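Local atomic coordinates of tartronate semialdehyde reductase (Salmonella typhimurium, PDB entry 1VPD), a protein that probably reduces tartronate semialdehyde to D-glycerate with NADH or NADPH, the last step in galactarate breakdown to D-glycerate. Residues Val94-Ser99 with Asp149-Leu154. Numbering follows the deposited sequence.
Sequences VLIDMS and DKYYDL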
ATOM      1  N   VAL A  94       0.139 -20.672   5.211  1.00 18.29           N
ATOM      2  CA  VAL A  94       0.848 -19.625   4.474  1.00 17.94           C
ATOM      3  C   VAL A  94       0.318 -18.257   4.882  1.00 17.31           C
ATOM      4  O   VAL A  94      -0.896 -18.050   4.904  1.00 16.82           O
ATOM      5  CB  VAL A  94       0.654 -19.795   2.964  1.00 18.69           C
ATOM      6  CG1 VAL A  94       1.352 -18.664   2.179  1.00 19.68           C
ATOM      7  CG2 VAL A  94       1.146 -21.202   2.497  1.00 19.94           C
ATOM      8  N   LEU A  95       1.232 -17.326   5.180  1.00 16.49           N
ATOM      9  CA  LEU A  95       0.896 -15.911   5.339  1.00 16.03           C
ATOM     10  C   LEU A  95       1.299 -15.183   4.066  1.00 15.56           C
ATOM     11  O   LEU A  95       2.459 -15.278   3.647  1.00 16.33           O
ATOM     12  CB  LEU A  95       1.631 -15.289   6.518  1.00 16.05           C
ATOM     13  CG  LEU A  95       1.582 -13.751   6.639  1.00 16.29           C
ATOM     14  CD1 LEU A  95       0.171 -13.258   6.864  1.00 16.98           C
ATOM     15  CD2 LEU A  95       2.486 -13.299   7.776  1.00 17.18           C
ATOM     16  N   ILE A  96       0.347 -14.482   3.470  1.00 15.05           N
ATOM     17  CA  ILE A  96       0.606 -13.548   2.382  1.00 14.70           C
ATOM     18  C   ILE A  96       0.452 -12.164   2.980  1.00 14.30           C
ATOM     19  O   ILE A  96      -0.666 -11.649   3.159  1.00 14.15           O
ATOM     20  CB  ILE A  96      -0.338 -13.764   1.179  1.00 14.82           C
ATOM     21  CG1 ILE A  96      -0.244 -15.198   0.655  1.00 15.54           C
ATOM     22  CG2 ILE A  96      -0.002 -12.808   0.019  1.00 15.87           C
ATOM     23  CD1 ILE A  96      -1.190 -15.469  -0.473  1.00 17.61           C
ATOM     24  N   ASP A  97       1.566 -11.555   3.347  1.00 13.79           N
ATOM     25  CA  ASP A  97       1.498 -10.196   3.880  1.00 13.89           C
ATOM     26  C   ASP A  97       1.545  -9.226   2.718  1.00 13.45           C
ATOM     27  O   ASP A  97       2.537  -9.172   1.986  1.00 14.13           O
ATOM     28  CB  ASP A  97       2.638  -9.923   4.866  1.00 13.81           C
ATOM     29  CG  ASP A  97       2.563  -8.538   5.477  1.00 14.79           C
ATOM     30  OD1 ASP A  97       1.434  -7.950   5.547  1.00 13.62           O
ATOM     31  OD2 ASP A  97       3.598  -7.977   5.909  1.00 15.24           O
HETATM   32  N   MSE A  98       0.469  -8.468   2.548  1.00 13.14           N
HETATM   33  CA  MSE A  98       0.337  -7.498   1.473  1.00 13.16           C
HETATM   34  C   MSE A  98       0.568  -6.062   1.956  1.00 13.06           C
HETATM   35  O   MSE A  98       0.392  -5.105   1.196  1.00 13.46           O
HETATM   36  CB  MSE A  98      -1.029  -7.660   0.804  1.00 13.61           C
HETATM   37  CG  MSE A  98      -1.207  -9.102   0.247  1.00 15.40           C
HETATM   38 SE   MSE A  98      -2.780  -9.435  -0.819  0.86 20.01          SE
HETATM   39  CE  MSE A  98      -2.098  -8.863  -2.547  1.00 18.98           C
ATOM     40  N   SER A  99       1.010  -5.933   3.201  1.00 12.99           N
ATOM     41  CA  SER A  99       1.402  -4.653   3.793  1.00 12.91           C
ATOM     42  C   SER A  99       2.688  -4.144   3.161  1.00 12.72           C
ATOM     43  O   SER A  99       3.541  -4.917   2.713  1.00 13.45           O
ATOM     44  CB  SER A  99       1.647  -4.823   5.294  1.00 13.00           C
ATOM     45  OG  SER A  99       0.597  -5.543   5.935  1.00 12.74           O
ATOM     46  N   ASP A 149       3.390 -19.628  -6.973  1.00 20.02           N
ATOM     47  CA  ASP A 149       2.607 -20.292  -8.010  1.00 21.24           C
ATOM     48  C   ASP A 149       1.302 -20.837  -7.445  1.00 21.23           C
ATOM     49  O   ASP A 149       0.258 -20.724  -8.070  1.00 21.90           O
ATOM     50  CB  ASP A 149       3.410 -21.442  -8.645  1.00 21.69           C
ATOM     51  CG  ASP A 149       4.477 -20.961  -9.591  1.00 23.87           C
ATOM     52  OD1 ASP A 149       4.452 -19.779 -10.021  1.00 24.74           O
ATOM     53  OD2 ASP A 149       5.393 -21.719  -9.972  1.00 26.51           O
ATOM     54  N   LYS A 150       1.357 -21.376  -6.235  1.00 21.83           N
ATOM     55  CA  LYS A 150       0.180 -21.961  -5.613  1.00 22.64           C
ATOM     56  C   LYS A 150      -0.907 -20.933  -5.335  1.00 21.76           C
ATOM     57  O   LYS A 150      -2.081 -21.233  -5.478  1.00 20.79           O
ATOM     58  CB  LYS A 150       0.561 -22.684  -4.330  1.00 23.79           C
ATOM     59  CG  LYS A 150      -0.616 -23.375  -3.666  1.00 26.74           C
ATOM     60  CD  LYS A 150      -0.160 -24.290  -2.563  1.00 30.51           C
ATOM     61  CE  LYS A 150      -1.331 -25.126  -2.061  1.00 33.16           C
ATOM     62  NZ  LYS A 150      -0.904 -25.986  -0.934  1.00 34.67           N
ATOM     63  N   TYR A 151      -0.514 -19.706  -4.978  1.00 20.90           N
ATOM     64  CA  TYR A 151      -1.467 -18.669  -4.614  1.00 20.44           C
ATOM     65  C   TYR A 151      -1.571 -17.539  -5.630  1.00 19.90           C
ATOM     66  O   TYR A 151      -2.213 -16.528  -5.360  1.00 19.73           O
ATOM     67  CB  TYR A 151      -1.161 -18.153  -3.203  1.00 20.29           C
ATOM     68  CG  TYR A 151      -1.427 -19.230  -2.181  1.00 21.84           C
ATOM     69  CD1 TYR A 151      -2.725 -19.594  -1.880  1.00 24.18           C
ATOM     70  CD2 TYR A 151      -0.389 -19.919  -1.575  1.00 24.22           C
ATOM     71  CE1 TYR A 151      -3.000 -20.609  -0.971  1.00 25.45           C
ATOM     72  CE2 TYR A 151      -0.654 -20.944  -0.654  1.00 26.02           C
ATOM     73  CZ  TYR A 151      -1.966 -21.266  -0.362  1.00 26.37           C
ATOM     74  OH  TYR A 151      -2.269 -22.270   0.519  1.00 29.95           O
ATOM     75  N   TYR A 152      -1.040 -17.756  -6.828  1.00 20.09           N
ATOM     76  CA  TYR A 152      -1.149 -16.777  -7.903  1.00 19.99           C
ATOM     77  C   TYR A 152      -2.602 -16.409  -8.175  1.00 20.07           C
ATOM     78  O   TYR A 152      -2.935 -15.246  -8.244  1.00 19.34           O
ATOM     79  CB  TYR A 152      -0.445 -17.271  -9.192  1.00 20.26           C
ATOM     80  CG  TYR A 152      -0.630 -16.330 -10.362  1.00 20.36           C
ATOM     81  CD1 TYR A 152       0.264 -15.286 -10.589  1.00 20.77           C
ATOM     82  CD2 TYR A 152      -1.730 -16.440 -11.206  1.00 21.85           C
ATOM     83  CE1 TYR A 152       0.082 -14.406 -11.652  1.00 20.95           C
ATOM     84  CE2 TYR A 152      -1.924 -15.563 -12.255  1.00 22.72           C
ATOM     85  CZ  TYR A 152      -1.008 -14.545 -12.476  1.00 22.51           C
ATOM     86  OH  TYR A 152      -1.207 -13.676 -13.514  1.00 23.04           O
ATOM     87  N   ASP A 153      -3.485 -17.398  -8.350  1.00 20.15           N
ATOM     88  CA  ASP A 153      -4.870 -17.103  -8.671  1.00 19.93           C
ATOM     89  C   ASP A 153      -5.557 -16.315  -7.576  1.00 18.77           C
ATOM     90  O   ASP A 153      -6.342 -15.434  -7.860  1.00 18.86           O
ATOM     91  CB  ASP A 153      -5.675 -18.387  -8.934  1.00 20.91           C
ATOM     92  CG  ASP A 153      -5.287 -19.077 -10.236  1.00 23.67           C
ATOM     93  OD1 ASP A 153      -4.685 -18.461 -11.145  1.00 24.15           O
ATOM     94  OD2 ASP A 153      -5.566 -20.281 -10.440  1.00 26.23           O
ATOM     95  N   LEU A 154      -5.269 -16.640  -6.322  1.00 17.91           N
ATOM     96  CA  LEU A 154      -5.871 -15.943  -5.199  1.00 17.98           C
ATOM     97  C   LEU A 154      -5.451 -14.466  -5.242  1.00 17.94           C
ATOM     98  O   LEU A 154      -6.278 -13.571  -5.106  1.00 17.10           O
ATOM     99  CB  LEU A 154      -5.396 -16.560  -3.883  1.00 17.86           C
ATOM    100  CG  LEU A 154      -5.797 -15.807  -2.601  1.00 18.01           C
ATOM    101  CD1 LEU A 154      -7.304 -15.718  -2.449  1.00 19.46           C
ATOM    102  CD2 LEU A 154      -5.175 -16.438  -1.380  1.00 18.61           C
TER
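The ring of Y151 meets V94 and I96 obliquely, V94 through CG2 and I96 through CD1, while the K150 side chain from its own helix lays CG over one face, offset toward the rim. This is a helix packed on the central sheet of the Rossmann-type, NAD-binding domain: strand 94-97 is an inner strand, hydrogen-bonded between strands 64-67 and 119-126, and helix 145-156 covers one side of it. Near the contact the strand and helix axes cross at -54°. They come no closer than 11.2 Å, and side chains, not backbones, make the contact.

V94 and Y151 reach for each other from opposite directions. V94 CG2 stands 3.6 Å from Y151 CE2, and the same methyl lies 4.1 Å from Y151 OH. Two residues along, I96 comes in at the root of the tyrosine: its CG1 is anti to the carbonyl carbon (chi1 -57°) and the chain then runs extended, carrying CD1 to 3.8 Å from Y151 CB. The same methyl also meets L154 CD2, more loosely at 4.2 Å, three residues on and past a kink in the helix. All four residues are buried; V64 of the neighbouring strand touches both I96 and Y151, and Y29 packs on L154.

Just past the strand, D97 and S99 form an Asx turn. D97 OD1 accepts a hydrogen bond from S99 N, which comes from above the carboxylate plane, and a second from S99 OG on its syn lone pair, 2.6 Å away.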